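Local structure of leucyl aminopeptidase (Trypanosoma brucei brucei, 5NTD) at residues 344-355 with 367-376; 205-216 with 310-321. The protein probably removes leucine and other residues from the amino end of peptides, as an M17 metallo-aminopeptidase with two manganese ions in its active site. All coordinates share one frame; numbering follows the deposited sequence.

Contact 1. Residues 344-355 with 367-376; sequences NAIGPKSYRNDD and VINTDAEGRI. With MN (manganese (II) ion), chain B; MN (manganese (II) ion), chain C; BES (2-(3-amino-2-hydroxy-4-phenyl-butyrylamino)-4-methyl-pentanoic acid), chain D; BCT (bicarbonate ion), chain E.
The two-manganese active site of an M17 aminopeptidase rests on this contact, in which the NTDAEGR signature loop of 367-376 packs on the loop that follows strand 334-344. Tyr-351 and Asn-344 both grip the carbonyl of Thr-370, next to the metal ligand Asp-371. Tyr-351 OH donates to Thr-370 O at 2.7 Å. Asn-344 ND2 donates to the same Thr-370 O at 3.2 Å, from the opposite face of the carbonyl plane. With CG anti to the backbone N (chi1 -164°), the amide of Asn-344 lies against the CB and CG of Glu-373; its ND2 also donates to Asp-294. Thr-370 CG2 lies over one face of the Tyr-351 ring, 3.9 Å from its centroid, a CH-pi contact. Ile-376 CD1 meets the ring edge. Asn-353 OD1 takes the backbone N-H of Thr-370 almost end-on. Further out, two backbone bonds pair Val-367 with Asp-354 and Asp-355. Within 367-376, Asn-369 OD1 accepts from Asp-371 N, an Asx turn that probably helps to position Asp-371. Asp-371 binds the chain B manganese through both O and OD1, and Glu-373 bridges the two ions. Bestatin O2 also bridges them, at 2.0 Å from the chain B manganese. The second carboxylate oxygen, Asp-371 OD2, forms a salt bridge with Lys-301. At the start of helix 374-387 a bicarbonate accepts from Gly-374 N and from Arg-375. One bond from the arginine side chain is nearly straight: Arg-375 NE to bicarbonate O2, 2.6 Å, with an N-H...O angle of 173°.

Contact 2. Residues 205-216 with 310-321; sequences STQLCQRLVDAP and KHDMGGAAAVFC. With MN (manganese (II) ion), chain C; BES (2-(3-amino-2-hydroxy-4-phenyl-butyrylamino)-4-methyl-pentanoic acid), chain D.
Helices 205-214 and 314-321 run antiparallel, their axes 9.0 Å apart at closest approach with 155° between their directions. They form a buried helix pair in the catalytic domain. Small residues probably let the backbones come close. Cys-321 is a knob in a hole made by Ser-205, Leu-208, Cys-209 and Leu-212. Its SG turns beside its own backbone N (chi1 -66°) and comes 3.8 Å from Leu-208 CG. One turn along, Cys-209 SG touches Ala-317 CB at 3.8 Å. Leu-212 CD1 reaches the Phe-320 ring at CD2, the two side chains crossing at about a right angle. The branches of Val-213 divide their contacts: CG2 packs on Gly-314 CA and Ala-317 CB, while CG1 approaches CD2 of the His-311 ring. Met-313, at the N-cap position, has a chain bent at chi2 and chi3. This folds its CE back onto Leu-212, 3.8 Å from Leu-212 CB. At the C-terminal end of helix 205-214 the contact turns polar. Lys-310 stretches along the end of helix 196-214, and its NZ donates to Asp-214 O at 2.7 Å. Asp-214 OD2 is held by His-163. On the other side of 310-321, Asp-312 OD2 binds the chain C manganese at 1.9 Å. A water joins three side chains: it donates to Asp-214 OD1 at 2.8 Å, accepts from Lys-310 NZ, and lies 3.0 Å from His-311 NE2, in the plane of the imidazole.

Contact 2 and contact 1 follow one another along the chain, with centres 23 Å apart, and they converge on the chain C manganese. Asp-312 of 310-321 and Glu-373 of 367-376 are both ligands of that ion. Their oxygens, Asp-312 OD2 and Glu-373 OE1, stand 2.9 Å apart; the cation between them probably offsets the repulsion. Lys-289 and Asp-294 complete the protein side of this site. Bestatin also spans the two contacts: its N2 is 2.0 Å from the chain C manganese, while its O3 binds the chain B ion. Between subunits, Asp-354 OD2 accepts from the backbone N of Lys-310 of a neighbouring subunit, which links the same two regions between two subunits of the hexamer.

Contact 1. Residues 344-355 with 367-376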
loop_
_atom_site.group_PDB
_atom_site.type_symbol
_atom_site.label_atom_id
_atom_site.label_comp_id
_atom_site.label_asym_id
_atom_site.label_seq_id
_atom_site.Cartn_x
_atom_site.Cartn_y
_atom_site.Cartn_z
ATOM N N ASN G 344 -22.478 -7.550 9.357
ATOM C CA ASN G 344 -21.906 -6.241 8.970
ATOM C C ASN G 344 -21.665 -6.263 7.479
ATOM O O ASN G 344 -20.668 -6.742 6.980
ATOM C CB ASN G 344 -20.634 -5.933 9.706
ATOM C CG ASN G 344 -20.239 -4.466 9.615
ATOM O OD1 ASN G 344 -21.052 -3.604 9.298
ATOM N ND2 ASN G 344 -18.976 -4.173 9.931
ATOM N N ALA G 345 -22.669 -5.796 6.774
ATOM C CA ALA G 345 -22.772 -5.958 5.322
ATOM C C ALA G 345 -22.490 -4.642 4.625
ATOM O O ALA G 345 -22.468 -3.575 5.222
ATOM C CB ALA G 345 -24.163 -6.478 4.923
ATOM N N ILE G 346 -22.341 -4.751 3.329
ATOM C CA ILE G 346 -22.078 -3.562 2.496
ATOM C C ILE G 346 -23.167 -3.476 1.428
ATOM O O ILE G 346 -23.507 -4.447 0.763
ATOM C CB ILE G 346 -20.627 -3.525 1.890
ATOM C CG1 ILE G 346 -20.397 -2.169 1.214
ATOM C CG2 ILE G 346 -20.399 -4.662 0.938
ATOM C CD1 ILE G 346 -18.957 -1.874 0.902
ATOM N N GLY G 347 -23.694 -2.289 1.313
ATOM C CA GLY G 347 -24.787 -2.021 0.366
ATOM C C GLY G 347 -25.407 -0.677 0.582
ATOM O O GLY G 347 -24.903 0.132 1.362
ATOM N N PRO G 348 -26.492 -0.397 -0.126
ATOM C CA PRO G 348 -27.126 0.936 -0.097
ATOM C C PRO G 348 -27.632 1.348 1.275
ATOM O O PRO G 348 -27.699 2.517 1.565
ATOM C CB PRO G 348 -28.329 0.783 -1.052
ATOM C CG PRO G 348 -28.131 -0.448 -1.820
ATOM C CD PRO G 348 -27.131 -1.296 -1.102
ATOM N N LYS G 349 -28.003 0.375 2.096
ATOM C CA LYS G 349 -28.473 0.669 3.459
ATOM C C LYS G 349 -27.377 0.655 4.524
ATOM O O LYS G 349 -27.667 0.835 5.710
ATOM C CB LYS G 349 -29.596 -0.258 3.849
ATOM C CG LYS G 349 -30.819 -0.052 2.957
ATOM C CD LYS G 349 -32.134 -0.431 3.596
ATOM C CE LYS G 349 -32.125 -1.796 4.199
ATOM N NZ LYS G 349 -33.296 -1.960 5.115
ATOM N N SER G 350 -26.125 0.538 4.096
ATOM C CA SER G 350 -24.991 0.550 5.034
ATOM C C SER G 350 -24.981 1.773 5.918
ATOM O O SER G 350 -25.113 2.897 5.440
ATOM C CB SER G 350 -23.660 0.458 4.311
ATOM O OG SER G 350 -23.342 -0.877 3.963
ATOM N N TYR G 351 -24.813 1.560 7.206
ATOM C CA TYR G 351 -24.466 2.666 8.070
ATOM C C TYR G 351 -23.089 3.206 7.617
ATOM O O TYR G 351 -22.257 2.472 7.107
ATOM C CB TYR G 351 -24.552 2.323 9.575
ATOM C CG TYR G 351 -23.394 1.624 10.264
ATOM C CD1 TYR G 351 -22.836 0.448 9.767
ATOM C CD2 TYR G 351 -22.899 2.121 11.468
ATOM C CE1 TYR G 351 -21.786 -0.182 10.429
ATOM C CE2 TYR G 351 -21.864 1.496 12.133
ATOM C CZ TYR G 351 -21.311 0.348 11.605
ATOM O OH TYR G 351 -20.277 -0.240 12.295
ATOM N N ARG G 352 -22.897 4.496 7.783
ATOM C CA ARG G 352 -21.796 5.184 7.126
ATOM C C ARG G 352 -20.713 5.664 8.067
ATOM O O ARG G 352 -20.929 5.820 9.263
ATOM C CB ARG G 352 -22.290 6.409 6.377
ATOM C CG ARG G 352 -23.397 6.122 5.396
ATOM C CD ARG G 352 -23.861 7.443 4.831
ATOM N NE ARG G 352 -25.033 7.272 3.977
ATOM C CZ ARG G 352 -26.294 7.238 4.406
ATOM N NH1 ARG G 352 -27.270 7.114 3.525
ATOM N NH2 ARG G 352 -26.586 7.387 5.705
ATOM N N ASN G 353 -19.544 5.863 7.486
ATOM C CA ASN G 353 -18.445 6.541 8.156
ATOM C C ASN G 353 -18.728 8.031 8.157
ATOM O O ASN G 353 -18.433 8.723 7.190
ATOM C CB ASN G 353 -17.113 6.258 7.452
ATOM C CG ASN G 353 -16.836 4.778 7.322
ATOM O OD1 ASN G 353 -16.665 4.098 8.332
ATOM N ND2 ASN G 353 -16.775 4.278 6.102
ATOM N N ASP G 354 -19.333 8.488 9.242
ATOM C CA ASP G 354 -19.946 9.870 9.432
ATOM C C ASP G 354 -21.315 9.827 10.122
ATOM O O ASP G 354 -21.751 10.826 10.685
ATOM C CB ASP G 354 -20.182 10.649 8.115
ATOM C CG ASP G 354 -18.995 11.452 7.706
ATOM O OD1 ASP G 354 -18.053 11.624 8.516
ATOM O OD2 ASP G 354 -18.951 11.887 6.518
ATOM N N ASP G 355 -22.026 8.728 9.946
ATOM C CA ASP G 355 -23.371 8.614 10.513
ATOM C C ASP G 355 -23.275 8.753 12.041
ATOM O O ASP G 355 -22.271 8.416 12.656
ATOM C CB ASP G 355 -24.052 7.294 10.188
ATOM C CG ASP G 355 -24.717 7.279 8.848
ATOM O OD1 ASP G 355 -24.795 8.307 8.147
ATOM O OD2 ASP G 355 -25.168 6.194 8.439
ATOM N N VAL G 367 -19.907 7.542 14.027
ATOM C CA VAL G 367 -19.230 6.409 13.414
ATOM C C VAL G 367 -18.060 6.915 12.548
ATOM O O VAL G 367 -18.244 7.441 11.477
ATOM C CB VAL G 367 -20.159 5.571 12.555
ATOM C CG1 VAL G 367 -19.429 4.375 11.951
ATOM C CG2 VAL G 367 -21.320 5.079 13.404
ATOM N N ILE G 368 -16.857 6.724 13.053
ATOM C CA ILE G 368 -15.609 7.056 12.359
ATOM C C ILE G 368 -15.261 5.949 11.389
ATOM O O ILE G 368 -14.793 6.187 10.288
ATOM C CB ILE G 368 -14.434 7.188 13.347
ATOM C CG1 ILE G 368 -14.712 8.258 14.391
ATOM C CG2 ILE G 368 -13.114 7.510 12.637
ATOM C CD1 ILE G 368 -15.053 9.623 13.828
ATOM N N ASN G 369 -15.517 4.727 11.809
ATOM C CA ASN G 369 -15.180 3.541 11.018
ATOM C C ASN G 369 -16.196 2.431 11.247
ATOM O O ASN G 369 -16.347 1.932 12.344
ATOM C CB ASN G 369 -13.781 3.066 11.370
ATOM C CG ASN G 369 -13.255 2.025 10.411
ATOM O OD1 ASN G 369 -13.885 0.997 10.182
ATOM N ND2 ASN G 369 -12.073 2.261 9.877
ATOM N N THR G 370 -16.850 2.014 10.175
ATOM C CA THR G 370 -17.918 1.012 10.249
ATOM C C THR G 370 -17.420 -0.370 10.595
ATOM O O THR G 370 -18.212 -1.249 10.933
ATOM C CB THR G 370 -18.710 0.893 8.935
ATOM O OG1 THR G 370 -17.834 0.572 7.861
ATOM C CG2 THR G 370 -19.456 2.223 8.641
ATOM N N ASP G 371 -16.120 -0.580 10.449
ATOM C CA ASP G 371 -15.489 -1.892 10.752
ATOM C C ASP G 371 -15.188 -2.098 12.235
ATOM O O ASP G 371 -14.836 -3.239 12.674
ATOM C CB ASP G 371 -14.229 -2.121 9.935
ATOM C CG ASP G 371 -13.832 -3.563 9.880
ATOM O OD1 ASP G 371 -14.600 -4.495 10.352
ATOM O OD2 ASP G 371 -12.695 -3.773 9.439
ATOM N N ALA G 372 -15.401 -1.025 12.988
ATOM C CA ALA G 372 -15.499 -1.083 14.469
ATOM C C ALA G 372 -16.971 -1.221 14.921
ATOM O O ALA G 372 -17.516 -0.388 15.654
ATOM C CB ALA G 372 -14.840 0.121 15.116
ATOM N N GLU G 373 -17.571 -2.285 14.434
ATOM C CA GLU G 373 -19.016 -2.561 14.595
ATOM C C GLU G 373 -19.343 -3.268 15.906
ATOM O O GLU G 373 -20.416 -3.121 16.457
ATOM C CB GLU G 373 -19.526 -3.389 13.422
ATOM C CG GLU G 373 -19.313 -4.924 13.457
ATOM C CD GLU G 373 -17.884 -5.436 13.329
ATOM O OE1 GLU G 373 -17.603 -6.602 13.797
ATOM O OE2 GLU G 373 -17.004 -4.710 12.720
ATOM N N GLY G 374 -18.399 -4.053 16.366
ATOM C CA GLY G 374 -18.613 -4.959 17.474
ATOM C C GLY G 374 -18.917 -4.208 18.732
ATOM O O GLY G 374 -19.848 -4.528 19.460
ATOM N N ARG G 375 -18.133 -3.186 18.986
ATOM C CA ARG G 375 -18.295 -2.422 20.195
ATOM C C ARG G 375 -19.644 -1.720 20.225
ATOM O O ARG G 375 -20.228 -1.493 21.285
ATOM C CB ARG G 375 -17.137 -1.435 20.370
ATOM C CG ARG G 375 -17.167 -0.279 19.402
ATOM C CD ARG G 375 -15.829 0.434 19.397
ATOM N NE ARG G 375 -14.784 -0.413 18.806
ATOM C CZ ARG G 375 -13.492 -0.129 18.840
ATOM N NH1 ARG G 375 -13.066 0.975 19.442
ATOM N NH2 ARG G 375 -12.635 -0.952 18.320
ATOM N N ILE G 376 -20.126 -1.356 19.043
ATOM C CA ILE G 376 -21.439 -0.670 18.920
ATOM C C ILE G 376 -22.578 -1.623 19.290
ATOM O O ILE G 376 -23.472 -1.338 20.056
ATOM C CB ILE G 376 -21.649 -0.136 17.494
ATOM C CG1 ILE G 376 -20.680 1.038 17.247
ATOM C CG2 ILE G 376 -23.086 0.294 17.291
ATOM C CD1 ILE G 376 -20.661 1.542 15.834
HETATM MN MN MN B . -15.167 -5.139 12.104
HETATM MN MN MN C . -15.981 -7.702 13.820
HETATM N N2 BES D . -14.177 -8.590 14.034
HETATM C C1 BES D . -13.031 -7.691 13.915
HETATM C C6 BES D . -11.858 -8.060 14.856
HETATM C C7 BES D . -10.916 -9.143 14.407
HETATM C C8 BES D . -11.212 -10.481 14.629
HETATM C C12 BES D . -9.703 -8.825 13.812
HETATM C C9 BES D . -10.334 -11.483 14.223
HETATM C C11 BES D . -8.817 -9.832 13.398
HETATM C C10 BES D . -9.133 -11.162 13.595
HETATM C C2 BES D . -13.564 -6.269 14.193
HETATM O O2 BES D . -14.964 -6.072 13.825
HETATM C C3 BES D . -12.753 -5.308 13.376
HETATM O O3 BES D . -13.204 -5.116 12.222
HETATM N N1 BES D . -11.711 -4.775 14.034
HETATM C C4 BES D . -10.779 -3.829 13.497
HETATM C C13 BES D . -11.210 -2.392 13.770
HETATM C C14 BES D . -10.499 -1.338 12.922
HETATM C C15 BES D . -10.372 -1.614 11.429
HETATM C C16 BES D . -11.227 -0.022 13.045
HETATM C C5 BES D . -9.431 -4.002 14.108
HETATM O O1 BES D . -8.455 -3.905 13.364
HETATM O O4 BES D . -9.323 -4.222 15.318
HETATM C C BCT E . -14.893 -3.494 16.846
HETATM O O1 BCT E . -15.654 -4.372 16.154
HETATM O O2 BCT E . -15.349 -2.696 17.666
HETATM O O3 BCT E . -13.659 -3.439 16.627
#

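Contact 2. Residues 205-216 with 310-321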
loop_
_atom_site.group_PDB
_atom_site.type_symbol
_atom_site.label_atom_id
_atom_site.label_comp_id
_atom_site.label_asym_id
_atom_site.label_seq_id
_atom_site.Cartn_x
_atom_site.Cartn_y
_atom_site.Cartn_z
ATOM N N SER G 205 -20.898 -28.769 24.568
ATOM C CA SER G 205 -20.924 -27.309 24.407
ATOM C C SER G 205 -19.673 -26.793 23.665
ATOM O O SER G 205 -19.762 -25.902 22.843
ATOM C CB SER G 205 -21.077 -26.608 25.733
ATOM O OG SER G 205 -22.459 -26.490 26.067
ATOM N N THR G 206 -18.513 -27.366 23.967
ATOM C CA THR G 206 -17.290 -27.031 23.239
ATOM C C THR G 206 -17.464 -27.289 21.724
ATOM O O THR G 206 -17.104 -26.468 20.892
ATOM C CB THR G 206 -16.112 -27.854 23.726
ATOM O OG1 THR G 206 -15.866 -27.533 25.091
ATOM C CG2 THR G 206 -14.831 -27.551 22.912
ATOM N N GLN G 207 -18.060 -28.439 21.410
ATOM C CA GLN G 207 -18.241 -28.889 20.024
ATOM C C GLN G 207 -19.369 -28.183 19.293
ATOM O O GLN G 207 -19.262 -27.907 18.107
ATOM C CB GLN G 207 -18.438 -30.375 19.947
ATOM C CG GLN G 207 -17.170 -31.114 20.337
ATOM C CD GLN G 207 -17.332 -32.621 20.310
ATOM O OE1 GLN G 207 -18.457 -33.140 20.390
ATOM N NE2 GLN G 207 -16.221 -33.322 20.232
ATOM N N LEU G 208 -20.434 -27.861 20.002
ATOM C CA LEU G 208 -21.508 -27.036 19.403
ATOM C C LEU G 208 -20.948 -25.646 19.068
ATOM O O LEU G 208 -21.222 -25.099 18.022
ATOM C CB LEU G 208 -22.705 -26.904 20.334
ATOM C CG LEU G 208 -23.820 -26.006 19.836
ATOM C CD1 LEU G 208 -24.351 -26.479 18.498
ATOM C CD2 LEU G 208 -24.961 -25.974 20.847
ATOM N N CYS G 209 -20.199 -25.094 20.004
ATOM C CA CYS G 209 -19.555 -23.786 19.838
ATOM C C CYS G 209 -18.645 -23.824 18.614
ATOM O O CYS G 209 -18.727 -22.981 17.721
ATOM C CB CYS G 209 -18.774 -23.424 21.068
ATOM S SG CYS G 209 -18.023 -21.772 21.012
ATOM N N GLN G 210 -17.858 -24.884 18.543
ATOM C CA GLN G 210 -16.993 -25.141 17.377
ATOM C C GLN G 210 -17.785 -25.189 16.080
ATOM O O GLN G 210 -17.406 -24.596 15.054
ATOM C CB GLN G 210 -16.225 -26.427 17.561
ATOM C CG GLN G 210 -15.098 -26.610 16.582
ATOM C CD GLN G 210 -14.601 -28.051 16.558
ATOM O OE1 GLN G 210 -13.486 -28.339 16.967
ATOM N NE2 GLN G 210 -15.426 -28.951 16.038
ATOM N N ARG G 211 -18.919 -25.859 16.136
ATOM C CA ARG G 211 -19.777 -26.054 14.946
ATOM C C ARG G 211 -20.282 -24.722 14.442
ATOM O O ARG G 211 -20.248 -24.431 13.244
ATOM C CB ARG G 211 -20.947 -26.971 15.286
ATOM C CG ARG G 211 -21.785 -27.369 14.075
ATOM C CD ARG G 211 -22.878 -28.387 14.425
ATOM N NE ARG G 211 -23.631 -28.708 13.229
ATOM C CZ ARG G 211 -23.183 -29.486 12.241
ATOM N NH1 ARG G 211 -22.011 -30.105 12.323
ATOM N NH2 ARG G 211 -23.930 -29.632 11.137
ATOM N N LEU G 212 -20.789 -23.927 15.361
ATOM C CA LEU G 212 -21.392 -22.630 15.023
ATOM C C LEU G 212 -20.325 -21.686 14.400
ATOM O O LEU G 212 -20.584 -20.979 13.437
ATOM C CB LEU G 212 -22.030 -21.978 16.235
ATOM C CG LEU G 212 -23.231 -22.730 16.851
ATOM C CD1 LEU G 212 -23.549 -22.163 18.197
ATOM C CD2 LEU G 212 -24.459 -22.659 15.958
ATOM N N VAL G 213 -19.140 -21.718 14.981
ATOM C CA VAL G 213 -18.044 -20.846 14.556
ATOM C C VAL G 213 -17.484 -21.281 13.189
ATOM O O VAL G 213 -17.339 -20.474 12.280
ATOM C CB VAL G 213 -16.957 -20.765 15.637
ATOM C CG1 VAL G 213 -15.779 -19.924 15.157
ATOM C CG2 VAL G 213 -17.543 -20.131 16.876
ATOM N N ASP G 214 -17.249 -22.575 13.052
ATOM C CA ASP G 214 -16.799 -23.198 11.768
ATOM C C ASP G 214 -17.777 -22.932 10.626
ATOM O O ASP G 214 -17.402 -22.761 9.494
ATOM C CB ASP G 214 -16.667 -24.721 11.880
ATOM C CG ASP G 214 -15.312 -25.175 12.406
ATOM O OD1 ASP G 214 -14.323 -24.421 12.304
ATOM O OD2 ASP G 214 -15.274 -26.275 12.977
ATOM N N ALA G 215 -19.062 -22.939 10.943
ATOM C CA ALA G 215 -20.101 -22.880 9.919
ATOM C C ALA G 215 -19.929 -21.608 9.125
ATOM O O ALA G 215 -19.757 -20.532 9.699
ATOM C CB ALA G 215 -21.491 -22.944 10.536
ATOM N N PRO G 216 -20.028 -21.705 7.799
ATOM C CA PRO G 216 -19.949 -20.499 6.992
ATOM C C PRO G 216 -21.210 -19.680 7.102
ATOM O O PRO G 216 -22.238 -20.183 7.514
ATOM C CB PRO G 216 -19.792 -21.044 5.589
ATOM C CG PRO G 216 -20.555 -22.321 5.611
ATOM C CD PRO G 216 -20.284 -22.890 6.976
ATOM N N LYS G 310 -16.276 -15.212 9.348
ATOM C CA LYS G 310 -17.369 -16.119 9.802
ATOM C C LYS G 310 -17.166 -16.476 11.283
ATOM O O LYS G 310 -18.126 -16.849 11.965
ATOM C CB LYS G 310 -17.458 -17.402 8.990
ATOM C CG LYS G 310 -16.319 -18.369 9.251
ATOM C CD LYS G 310 -16.413 -19.665 8.459
ATOM C CE LYS G 310 -15.148 -20.485 8.681
ATOM N NZ LYS G 310 -15.211 -21.865 8.156
ATOM N N HIS G 311 -15.924 -16.331 11.762
ATOM C CA HIS G 311 -15.595 -16.510 13.174
ATOM C C HIS G 311 -16.039 -15.348 14.073
ATOM O O HIS G 311 -15.917 -15.440 15.303
ATOM C CB HIS G 311 -14.110 -16.728 13.402
ATOM C CG HIS G 311 -13.554 -17.939 12.732
ATOM N ND1 HIS G 311 -12.216 -18.080 12.482
ATOM C CD2 HIS G 311 -14.135 -19.066 12.253
ATOM C CE1 HIS G 311 -11.990 -19.229 11.865
ATOM N NE2 HIS G 311 -13.140 -19.843 11.709
ATOM N N ASP G 312 -16.603 -14.301 13.479
ATOM C CA ASP G 312 -16.866 -13.051 14.214
ATOM C C ASP G 312 -18.095 -13.150 15.122
ATOM O O ASP G 312 -18.468 -12.193 15.808
ATOM C CB ASP G 312 -16.983 -11.836 13.270
ATOM C CG ASP G 312 -16.441 -10.584 13.873
ATOM O OD1 ASP G 312 -15.536 -10.684 14.751
ATOM O OD2 ASP G 312 -16.831 -9.414 13.504
ATOM N N MET G 313 -18.725 -14.311 15.097
ATOM C CA MET G 313 -19.813 -14.641 16.055
ATOM C C MET G 313 -19.313 -15.560 17.193
ATOM O O MET G 313 -20.082 -16.104 17.962
ATOM C CB MET G 313 -21.074 -15.169 15.368
ATOM C CG MET G 313 -20.865 -16.140 14.233
ATOM S SD MET G 313 -19.797 -17.498 14.678
ATOM C CE MET G 313 -20.897 -18.362 15.812
ATOM N N GLY G 314 -17.999 -15.703 17.289
ATOM C CA GLY G 314 -17.377 -16.598 18.271
ATOM C C GLY G 314 -17.687 -16.267 19.717
ATOM O O GLY G 314 -17.784 -17.140 20.552
ATOM N N GLY G 315 -17.858 -14.993 19.997
ATOM C CA GLY G 315 -18.256 -14.530 21.346
ATOM C C GLY G 315 -19.698 -14.888 21.659
ATOM O O GLY G 315 -20.030 -15.277 22.774
ATOM N N ALA G 316 -20.558 -14.750 20.671
ATOM C CA ALA G 316 -21.984 -15.138 20.835
ATOM C C ALA G 316 -22.121 -16.653 21.039
ATOM O O ALA G 316 -22.895 -17.115 21.852
ATOM C CB ALA G 316 -22.821 -14.691 19.656
ATOM N N ALA G 317 -21.370 -17.398 20.268
ATOM C CA ALA G 317 -21.360 -18.839 20.399
ATOM C C ALA G 317 -20.851 -19.243 21.778
ATOM O O ALA G 317 -21.391 -20.159 22.398
ATOM C CB ALA G 317 -20.510 -19.501 19.326
ATOM N N ALA G 318 -19.818 -18.564 22.239
ATOM C CA ALA G 318 -19.229 -18.873 23.525
ATOM C C ALA G 318 -20.246 -18.689 24.680
ATOM O O ALA G 318 -20.439 -19.572 25.490
ATOM C CB ALA G 318 -18.004 -18.025 23.783
ATOM N N VAL G 319 -20.873 -17.522 24.731
ATOM C CA VAL G 319 -21.856 -17.247 25.774
ATOM C C VAL G 319 -23.097 -18.133 25.621
ATOM O O VAL G 319 -23.663 -18.602 26.600
ATOM C CB VAL G 319 -22.271 -15.774 25.874
ATOM C CG1 VAL G 319 -21.060 -14.923 26.223
ATOM C CG2 VAL G 319 -22.955 -15.260 24.624
ATOM N N PHE G 320 -23.500 -18.360 24.394
ATOM C CA PHE G 320 -24.645 -19.233 24.130
ATOM C C PHE G 320 -24.407 -20.617 24.703
ATOM O O PHE G 320 -25.234 -21.177 25.394
ATOM C CB PHE G 320 -24.933 -19.343 22.639
ATOM C CG PHE G 320 -26.077 -20.251 22.311
ATOM C CD1 PHE G 320 -27.335 -20.022 22.845
ATOM C CD2 PHE G 320 -25.911 -21.339 21.448
ATOM C CE1 PHE G 320 -28.409 -20.849 22.523
ATOM C CE2 PHE G 320 -26.975 -22.171 21.128
ATOM C CZ PHE G 320 -28.230 -21.926 21.678
ATOM N N CYS G 321 -23.254 -21.190 24.386
ATOM C CA CYS G 321 -22.963 -22.571 24.778
ATOM C C CYS G 321 -22.657 -22.679 26.277
ATOM O O CYS G 321 -22.967 -23.683 26.907
ATOM C CB CYS G 321 -21.875 -23.161 23.925
ATOM S SG CYS G 321 -22.374 -23.361 22.183
HETATM MN MN MN C . -15.981 -7.702 13.820
HETATM N N2 BES D . -14.177 -8.590 14.034
HETATM C C1 BES D . -13.031 -7.691 13.915
HETATM C C6 BES D . -11.858 -8.060 14.856
HETATM C C7 BES D . -10.916 -9.143 14.407
HETATM C C8 BES D . -11.212 -10.481 14.629
HETATM C C12 BES D . -9.703 -8.825 13.812
HETATM C C9 BES D . -10.334 -11.483 14.223
HETATM C C11 BES D . -8.817 -9.832 13.398
HETATM C C10 BES D . -9.133 -11.162 13.595
HETATM C C2 BES D . -13.564 -6.269 14.193
HETATM O O2 BES D . -14.964 -6.072 13.825
HETATM C C3 BES D . -12.753 -5.308 13.376
HETATM O O3 BES D . -13.204 -5.116 12.222
HETATM N N1 BES D . -11.711 -4.775 14.034
HETATM C C4 BES D . -10.779 -3.829 13.497
HETATM C C13 BES D . -11.210 -2.392 13.770
HETATM C C14 BES D . -10.499 -1.338 12.922
HETATM C C15 BES D . -10.372 -1.614 11.429
HETATM C C16 BES D . -11.227 -0.022 13.045
HETATM C C5 BES D . -9.431 -4.002 14.108
HETATM O O1 BES D . -8.455 -3.905 13.364
HETATM O O4 BES D . -9.323 -4.222 15.318
HETATM O O HOH W 1 -13.278 -22.546 10.517
HETATM O O HOH W 2 -19.626 -19.005 11.852
#